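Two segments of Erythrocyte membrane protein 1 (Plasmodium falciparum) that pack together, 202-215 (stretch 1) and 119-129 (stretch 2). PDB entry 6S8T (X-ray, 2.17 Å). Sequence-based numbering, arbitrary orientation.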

ATOM      1  N   GLY A 202     -18.330  -1.932   2.705  1.00 50.82           N
ATOM      2  CA  GLY A 202     -19.551  -1.374   2.146  1.00 48.19           C
ATOM      3  C   GLY A 202     -19.284  -0.243   1.173  1.00 50.95           C
ATOM      4  O   GLY A 202     -19.841  -0.205   0.074  1.00 52.69           O
ATOM      5  N   ASP A 203     -18.412   0.691   1.561  1.00 47.52           N
ATOM      6  CA  ASP A 203     -18.104   1.815   0.685  1.00 49.30           C
ATOM      7  C   ASP A 203     -17.370   1.365  -0.572  1.00 46.03           C
ATOM      8  O   ASP A 203     -17.581   1.939  -1.648  1.00 46.62           O
ATOM      9  CB  ASP A 203     -17.281   2.860   1.439  1.00 56.74           C
ATOM     10  CG  ASP A 203     -18.059   3.509   2.576  1.00 70.44           C
ATOM     11  OD1 ASP A 203     -19.297   3.641   2.462  1.00 76.01           O
ATOM     12  OD2 ASP A 203     -17.427   3.888   3.587  1.00 72.70           O
ATOM     13  N   GLN A 204     -16.516   0.344  -0.463  1.00 44.32           N
ATOM     14  CA  GLN A 204     -15.769  -0.117  -1.629  1.00 41.71           C
ATOM     15  C   GLN A 204     -16.663  -0.878  -2.603  1.00 46.68           C
ATOM     16  O   GLN A 204     -16.472  -0.778  -3.820  1.00 48.08           O
ATOM     17  CB  GLN A 204     -14.588  -0.983  -1.188  1.00 39.68           C
ATOM     18  CG  GLN A 204     -13.659  -0.305  -0.185  1.00 39.01           C
ATOM     19  CD  GLN A 204     -13.108   1.017  -0.693  1.00 37.18           C
ATOM     20  OE1 GLN A 204     -12.535   1.091  -1.782  1.00 34.58           O
ATOM     21  NE2 GLN A 204     -13.288   2.073   0.092  1.00 36.76           N
ATOM     22  N   THR A 205     -17.636  -1.637  -2.092  1.00 50.41           N
ATOM     23  CA  THR A 205     -18.597  -2.312  -2.960  1.00 53.55           C
ATOM     24  C   THR A 205     -19.389  -1.309  -3.789  1.00 54.78           C
ATOM     25  O   THR A 205     -19.613  -1.519  -4.987  1.00 53.67           O
ATOM     26  CB  THR A 205     -19.541  -3.178  -2.122  1.00 57.03           C
ATOM     27  OG1 THR A 205     -18.785  -4.178  -1.427  1.00 59.23           O
ATOM     28  CG2 THR A 205     -20.581  -3.857  -3.005  1.00 56.23           C
ATOM     29  N   LYS A 206     -19.822  -0.209  -3.166  1.00 56.37           N
ATOM     30  CA  LYS A 206     -20.509   0.842  -3.907  1.00 56.67           C
ATOM     31  C   LYS A 206     -19.579   1.503  -4.917  1.00 54.10           C
ATOM     32  O   LYS A 206     -20.001   1.849  -6.027  1.00 55.55           O
ATOM     33  CB  LYS A 206     -21.073   1.880  -2.936  1.00 60.00           C
ATOM     34  CG  LYS A 206     -21.766   3.054  -3.604  1.00 65.54           C
ATOM     35  CD  LYS A 206     -22.409   3.969  -2.573  1.00 71.58           C
ATOM     36  CE  LYS A 206     -21.384   4.481  -1.576  1.00 71.93           C
ATOM     37  NZ  LYS A 206     -21.994   5.391  -0.568  1.00 77.89           N
ATOM     38  N   LEU A 207     -18.307   1.678  -4.554  1.00 51.37           N
ATOM     39  CA  LEU A 207     -17.351   2.287  -5.471  1.00 47.43           C
ATOM     40  C   LEU A 207     -17.102   1.394  -6.682  1.00 48.42           C
ATOM     41  O   LEU A 207     -17.084   1.876  -7.822  1.00 47.29           O
ATOM     42  CB  LEU A 207     -16.048   2.590  -4.729  1.00 46.82           C
ATOM     43  CG  LEU A 207     -14.815   3.042  -5.513  1.00 50.43           C
ATOM     44  CD1 LEU A 207     -15.158   4.135  -6.503  1.00 56.77           C
ATOM     45  CD2 LEU A 207     -13.745   3.525  -4.545  1.00 46.68           C
ATOM     46  N   GLN A 208     -16.921   0.090  -6.461  1.00 47.63           N
ATOM     47  CA  GLN A 208     -16.696  -0.817  -7.582  1.00 46.29           C
ATOM     48  C   GLN A 208     -17.918  -0.913  -8.485  1.00 50.74           C
ATOM     49  O   GLN A 208     -17.776  -1.148  -9.689  1.00 53.71           O
ATOM     50  CB  GLN A 208     -16.304  -2.201  -7.069  1.00 43.92           C
ATOM     51  CG  GLN A 208     -14.921  -2.257  -6.451  1.00 41.39           C
ATOM     52  CD  GLN A 208     -13.831  -1.890  -7.441  1.00 39.86           C
ATOM     53  OE1 GLN A 208     -13.902  -2.241  -8.622  1.00 38.07           O
ATOM     54  NE2 GLN A 208     -12.818  -1.170  -6.965  1.00 35.59           N
ATOM     55  N   GLY A 209     -19.119  -0.730  -7.931  1.00 51.24           N
ATOM     56  CA  GLY A 209     -20.314  -0.795  -8.754  1.00 53.88           C
ATOM     57  C   GLY A 209     -20.404   0.352  -9.741  1.00 56.37           C
ATOM     58  O   GLY A 209     -20.876   0.178 -10.869  1.00 60.19           O
ATOM     59  N   HIS A 210     -19.953   1.540  -9.332  1.00 50.04           N
ATOM     60  CA  HIS A 210     -19.943   2.682 -10.237  1.00 48.59           C
ATOM     61  C   HIS A 210     -18.978   2.457 -11.393  1.00 47.90           C
ATOM     62  O   HIS A 210     -19.287   2.799 -12.540  1.00 50.41           O
ATOM     63  CB  HIS A 210     -19.576   3.955  -9.475  1.00 50.34           C
ATOM     64  CG  HIS A 210     -20.569   4.343  -8.425  1.00 55.95           C
ATOM     65  ND1 HIS A 210     -21.878   3.912  -8.441  1.00 60.28           N
ATOM     66  CD2 HIS A 210     -20.445   5.125  -7.326  1.00 57.61           C
ATOM     67  CE1 HIS A 210     -22.517   4.411  -7.398  1.00 62.51           C
ATOM     68  NE2 HIS A 210     -21.670   5.151  -6.705  1.00 59.53           N
ATOM     69  N   LEU A 211     -17.808   1.878 -11.113  1.00 47.97           N
ATOM     70  CA  LEU A 211     -16.816   1.668 -12.163  1.00 47.06           C
ATOM     71  C   LEU A 211     -17.283   0.625 -13.172  1.00 49.03           C
ATOM     72  O   LEU A 211     -16.992   0.739 -14.369  1.00 51.15           O
ATOM     73  CB  LEU A 211     -15.477   1.257 -11.549  1.00 45.98           C
ATOM     74  CG  LEU A 211     -14.811   2.273 -10.618  1.00 42.84           C
ATOM     75  CD1 LEU A 211     -13.486   1.733 -10.094  1.00 36.40           C
ATOM     76  CD2 LEU A 211     -14.610   3.601 -11.330  1.00 40.53           C
ATOM     77  N   GLN A 212     -18.005  -0.400 -12.715  1.00 47.72           N
ATOM     78  CA  GLN A 212     -18.500  -1.414 -13.638  1.00 51.03           C
ATOM     79  C   GLN A 212     -19.515  -0.841 -14.617  1.00 57.16           C
ATOM     80  O   GLN A 212     -19.581  -1.285 -15.769  1.00 61.77           O
ATOM     81  CB  GLN A 212     -19.103  -2.580 -12.861  1.00 53.63           C
ATOM     82  CG  GLN A 212     -18.087  -3.322 -12.016  1.00 57.11           C
ATOM     83  CD  GLN A 212     -18.726  -4.318 -11.073  1.00 64.26           C
ATOM     84  OE1 GLN A 212     -18.043  -4.956 -10.270  1.00 63.89           O
ATOM     85  NE2 GLN A 212     -20.046  -4.456 -11.162  1.00 69.03           N
ATOM     86  N   ILE A 213     -20.304   0.144 -14.189  1.00 55.30           N
ATOM     87  CA  ILE A 213     -21.245   0.777 -15.106  1.00 54.76           C
ATOM     88  C   ILE A 213     -20.521   1.741 -16.039  1.00 54.24           C
ATOM     89  O   ILE A 213     -20.818   1.801 -17.236  1.00 58.15           O
ATOM     90  CB  ILE A 213     -22.367   1.479 -14.321  1.00 56.58           C
ATOM     91  CG1 ILE A 213     -23.195   0.453 -13.546  1.00 59.63           C
ATOM     92  CG2 ILE A 213     -23.257   2.281 -15.256  1.00 52.55           C
ATOM     93  CD1 ILE A 213     -24.303   1.066 -12.726  1.00 60.62           C
ATOM     94  N   ILE A 214     -19.558   2.499 -15.510  1.00 51.47           N
ATOM     95  CA  ILE A 214     -18.837   3.468 -16.331  1.00 53.30           C
ATOM     96  C   ILE A 214     -18.071   2.760 -17.445  1.00 55.36           C
ATOM     97  O   ILE A 214     -18.176   3.125 -18.623  1.00 59.28           O
ATOM     98  CB  ILE A 214     -17.903   4.324 -15.458  1.00 47.59           C
ATOM     99  CG1 ILE A 214     -18.717   5.185 -14.489  1.00 50.05           C
ATOM    100  CG2 ILE A 214     -17.018   5.203 -16.325  1.00 44.36           C
ATOM    101  CD1 ILE A 214     -17.875   5.908 -13.463  1.00 49.36           C
ATOM    102  N   PHE A 215     -17.299   1.728 -17.093  1.00 50.15           N
ATOM    103  CA  PHE A 215     -16.511   1.023 -18.098  1.00 49.67           C
ATOM    104  C   PHE A 215     -17.373   0.208 -19.054  1.00 55.70           C
ATOM    105  O   PHE A 215     -16.920  -0.108 -20.159  1.00 56.74           O
ATOM    106  CB  PHE A 215     -15.472   0.126 -17.424  1.00 42.15           C
ATOM    107  CG  PHE A 215     -14.255   0.868 -16.952  1.00 39.58           C
ATOM    108  CD1 PHE A 215     -13.243   1.199 -17.837  1.00 40.55           C
ATOM    109  CD2 PHE A 215     -14.126   1.246 -15.625  1.00 39.88           C
ATOM    110  CE1 PHE A 215     -12.121   1.888 -17.409  1.00 40.72           C
ATOM    111  CE2 PHE A 215     -13.007   1.932 -15.189  1.00 38.53           C
ATOM    112  CZ  PHE A 215     -12.003   2.255 -16.082  1.00 37.54           C
TER
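Stretch 2 119-129: CTSNLENLNVS

What shape does stretch 2 take, and how does it run along stretch 1? Stretch 1 is one continuous helix. Stretch 2 is not: Thr120 stands at the N-cap position of a short helix, 121-124, Asn125 is the first residue to leave helical geometry, Leu126 is extended, and a new helix starts at 128 after the N-cap residue Asn127. Both chains advance in the same general sense, so that Leu207 CA lies 4.5 Å from Glu124 CA and, further on, His210 CA lies 6.5 Å from Val128 CA. The close approach at Glu124 brings the helix side chains against backbone as well as side chains. Together the two stretches bury 601 Å².

Which apolar groups fill the contact? Leu207, with chi1 t and chi2 p, brings CD1 to 3.5 Å from Leu123 CB; the same CD1 is 3.2 Å from Leu123 O. Two turns on, Ile214 CD1 packs against Leu126 CD1 at 3.8 Å. Val128 points toward the helix and meets several residues there: its CB is 4.3 Å from Ile213 CG2, while its CG1 lies 4.5 Å from Ile214 CG1 and 4.0 Å from His210 ND1.

How does His210 fit where the short helix ends? Its CA-to-CB bond points toward stretch 2, and the ring reaches the turn through Asn125 and Leu126. His210 NE2 donates a weak hydrogen bond to Glu124 O, 3.3 Å long but bent to 121° at the hydrogen. That oxygen and Leu123 O lie at the ring edge, whereas Leu126 O sits over one face. Beside them, His210 CD2 is 4.0 Å from Leu126 CB. Lys206 extends to the same turn, with its CE 3.3 Å from Glu124 O and its NZ 3.6 Å from Asn125 OD1, a contact that is not a hydrogen bond.

What holds the polar end of the contact together? Glu124 has the largest area covered by the other stretch, yet its carboxylate gains no direct hydrogen bond across the contact. Asp203 CB is 3.2 Å from Glu124 OE2, and the like charges come close, with Asp203 OD2 3.8 Å from Glu124 OE2. Within stretch 2, Thr120 OG1 donates to Glu124 OE1 at 2.8 Å. A water then links the stretches, donating to Thr120 OG1 at 2.8 Å and accepting from Gln204 NE2, also at 2.8 Å. The CA-to-CB bond of Gln204 points away, but its side chain bends back through chi1 m and chi2 m, bringing the amide within reach of that water.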

ATOM      1  N   CYS A 119      -8.606   9.146   0.607  1.00 36.66           N
ATOM      2  CA  CYS A 119      -9.571  10.168   0.184  1.00 41.15           C
ATOM      3  C   CYS A 119     -10.159   9.804  -1.179  1.00 44.69           C
ATOM      4  O   CYS A 119      -9.762  10.320  -2.225  1.00 47.22           O
ATOM      5  CB  CYS A 119      -8.917  11.546   0.143  1.00 43.37           C
ATOM      6  SG  CYS A 119      -8.351  12.212   1.730  1.00 48.73           S
ATOM      7  N   THR A 120     -11.153   8.915  -1.157  1.00 42.80           N
ATOM      8  CA  THR A 120     -11.832   8.470  -2.371  1.00 42.27           C
ATOM      9  C   THR A 120     -13.338   8.708  -2.299  1.00 44.37           C
ATOM     10  O   THR A 120     -14.112   8.033  -2.981  1.00 46.23           O
ATOM     11  CB  THR A 120     -11.543   6.997  -2.641  1.00 42.99           C
ATOM     12  OG1 THR A 120     -11.952   6.218  -1.510  1.00 44.90           O
ATOM     13  CG2 THR A 120     -10.061   6.783  -2.889  1.00 41.58           C
ATOM     14  N   SER A 121     -13.763   9.682  -1.490  1.00 42.62           N
ATOM     15  CA  SER A 121     -15.187   9.891  -1.256  1.00 45.36           C
ATOM     16  C   SER A 121     -15.905  10.385  -2.507  1.00 48.45           C
ATOM     17  O   SER A 121     -17.076  10.047  -2.719  1.00 49.21           O
ATOM     18  CB  SER A 121     -15.384  10.872  -0.099  1.00 50.43           C
ATOM     19  OG  SER A 121     -16.756  11.044   0.198  1.00 57.27           O
ATOM     20  N   ASN A 122     -15.236  11.185  -3.341  1.00 48.02           N
ATOM     21  CA  ASN A 122     -15.851  11.610  -4.593  1.00 49.91           C
ATOM     22  C   ASN A 122     -16.114  10.417  -5.503  1.00 50.16           C
ATOM     23  O   ASN A 122     -17.146  10.359  -6.182  1.00 51.68           O
ATOM     24  CB  ASN A 122     -14.968  12.644  -5.298  1.00 48.84           C
ATOM     25  CG  ASN A 122     -13.605  12.091  -5.679  1.00 50.46           C
ATOM     26  OD1 ASN A 122     -12.967  11.394  -4.892  1.00 51.19           O
ATOM     27  ND2 ASN A 122     -13.153  12.402  -6.891  1.00 48.45           N
ATOM     28  N   LEU A 123     -15.196   9.449  -5.522  1.00 49.72           N
ATOM     29  CA  LEU A 123     -15.387   8.268  -6.356  1.00 50.82           C
ATOM     30  C   LEU A 123     -16.473   7.357  -5.798  1.00 55.43           C
ATOM     31  O   LEU A 123     -17.155   6.666  -6.565  1.00 54.36           O
ATOM     32  CB  LEU A 123     -14.069   7.506  -6.492  1.00 40.45           C
ATOM     33  CG  LEU A 123     -12.925   8.236  -7.193  1.00 39.71           C
ATOM     34  CD1 LEU A 123     -11.638   7.423  -7.097  1.00 40.16           C
ATOM     35  CD2 LEU A 123     -13.278   8.507  -8.650  1.00 37.35           C
ATOM     36  N   GLU A 124     -16.649   7.343  -4.474  1.00 54.63           N
ATOM     37  CA  GLU A 124     -17.659   6.493  -3.859  1.00 55.88           C
ATOM     38  C   GLU A 124     -19.075   6.992  -4.117  1.00 61.41           C
ATOM     39  O   GLU A 124     -20.015   6.191  -4.077  1.00 64.21           O
ATOM     40  CB  GLU A 124     -17.411   6.392  -2.353  1.00 57.16           C
ATOM     41  CG  GLU A 124     -16.115   5.683  -1.970  1.00 56.54           C
ATOM     42  CD  GLU A 124     -15.691   5.965  -0.534  1.00 59.74           C
ATOM     43  OE1 GLU A 124     -14.529   6.374  -0.322  1.00 57.75           O
ATOM     44  OE2 GLU A 124     -16.523   5.787   0.382  1.00 60.89           O
ATOM     45  N   ASN A 125     -19.250   8.285  -4.383  1.00 62.45           N
ATOM     46  CA  ASN A 125     -20.563   8.894  -4.561  1.00 61.56           C
ATOM     47  C   ASN A 125     -20.710   9.498  -5.953  1.00 58.33           C
ATOM     48  O   ASN A 125     -21.215  10.611  -6.120  1.00 56.96           O
ATOM     49  CB  ASN A 125     -20.822   9.949  -3.487  1.00 63.20           C
ATOM     50  CG  ASN A 125     -20.781   9.374  -2.085  1.00 62.43           C
ATOM     51  OD1 ASN A 125     -21.755   8.787  -1.614  1.00 65.54           O
ATOM     52  ND2 ASN A 125     -19.652   9.546  -1.407  1.00 58.47           N
ATOM     53  N   LEU A 126     -20.272   8.766  -6.975  1.00 56.27           N
ATOM     54  CA  LEU A 126     -20.400   9.246  -8.342  1.00 59.53           C
ATOM     55  C   LEU A 126     -21.847   9.157  -8.817  1.00 64.59           C
ATOM     56  O   LEU A 126     -22.615   8.287  -8.398  1.00 68.12           O
ATOM     57  CB  LEU A 126     -19.501   8.441  -9.283  1.00 58.94           C
ATOM     58  CG  LEU A 126     -17.997   8.731  -9.290  1.00 56.75           C
ATOM     59  CD1 LEU A 126     -17.289   7.819 -10.277  1.00 44.41           C
ATOM     60  CD2 LEU A 126     -17.729  10.192  -9.623  1.00 53.66           C
ATOM     61  N   ASN A 127     -22.214  10.082  -9.698  1.00 64.66           N
ATOM     62  CA  ASN A 127     -23.467  10.011 -10.446  1.00 67.90           C
ATOM     63  C   ASN A 127     -23.113   9.479 -11.829  1.00 64.23           C
ATOM     64  O   ASN A 127     -22.585  10.212 -12.670  1.00 63.91           O
ATOM     65  CB  ASN A 127     -24.146  11.375 -10.517  1.00 76.26           C
ATOM     66  CG  ASN A 127     -25.465  11.330 -11.267  1.00 85.46           C
ATOM     67  OD1 ASN A 127     -25.501  11.464 -12.491  1.00 87.97           O
ATOM     68  ND2 ASN A 127     -26.556  11.143 -10.534  1.00 88.66           N
ATOM     69  N   VAL A 128     -23.396   8.194 -12.060  1.00 63.29           N
ATOM     70  CA  VAL A 128     -22.967   7.533 -13.288  1.00 63.10           C
ATOM     71  C   VAL A 128     -23.605   8.146 -14.525  1.00 66.34           C
ATOM     72  O   VAL A 128     -23.083   7.984 -15.633  1.00 67.63           O
ATOM     73  CB  VAL A 128     -23.265   6.021 -13.217  1.00 61.97           C
ATOM     74  CG1 VAL A 128     -22.493   5.381 -12.075  1.00 56.25           C
ATOM     75  CG2 VAL A 128     -24.762   5.780 -13.063  1.00 67.04           C
ATOM     76  N   SER A 129     -24.729   8.848 -14.370  1.00 66.85           N
ATOM     77  CA  SER A 129     -25.327   9.532 -15.512  1.00 71.85           C
ATOM     78  C   SER A 129     -24.476  10.720 -15.942  1.00 70.39           C
ATOM     79  O   SER A 129     -24.214  10.909 -17.135  1.00 69.43           O
ATOM     80  CB  SER A 129     -26.750   9.981 -15.176  1.00 78.45           C
ATOM     81  OG  SER A 129     -27.599   8.866 -14.965  1.00 81.37           O
TER
HETATM   82  O   HOH W   1     -11.367   4.110   0.233  1.00 34.15           O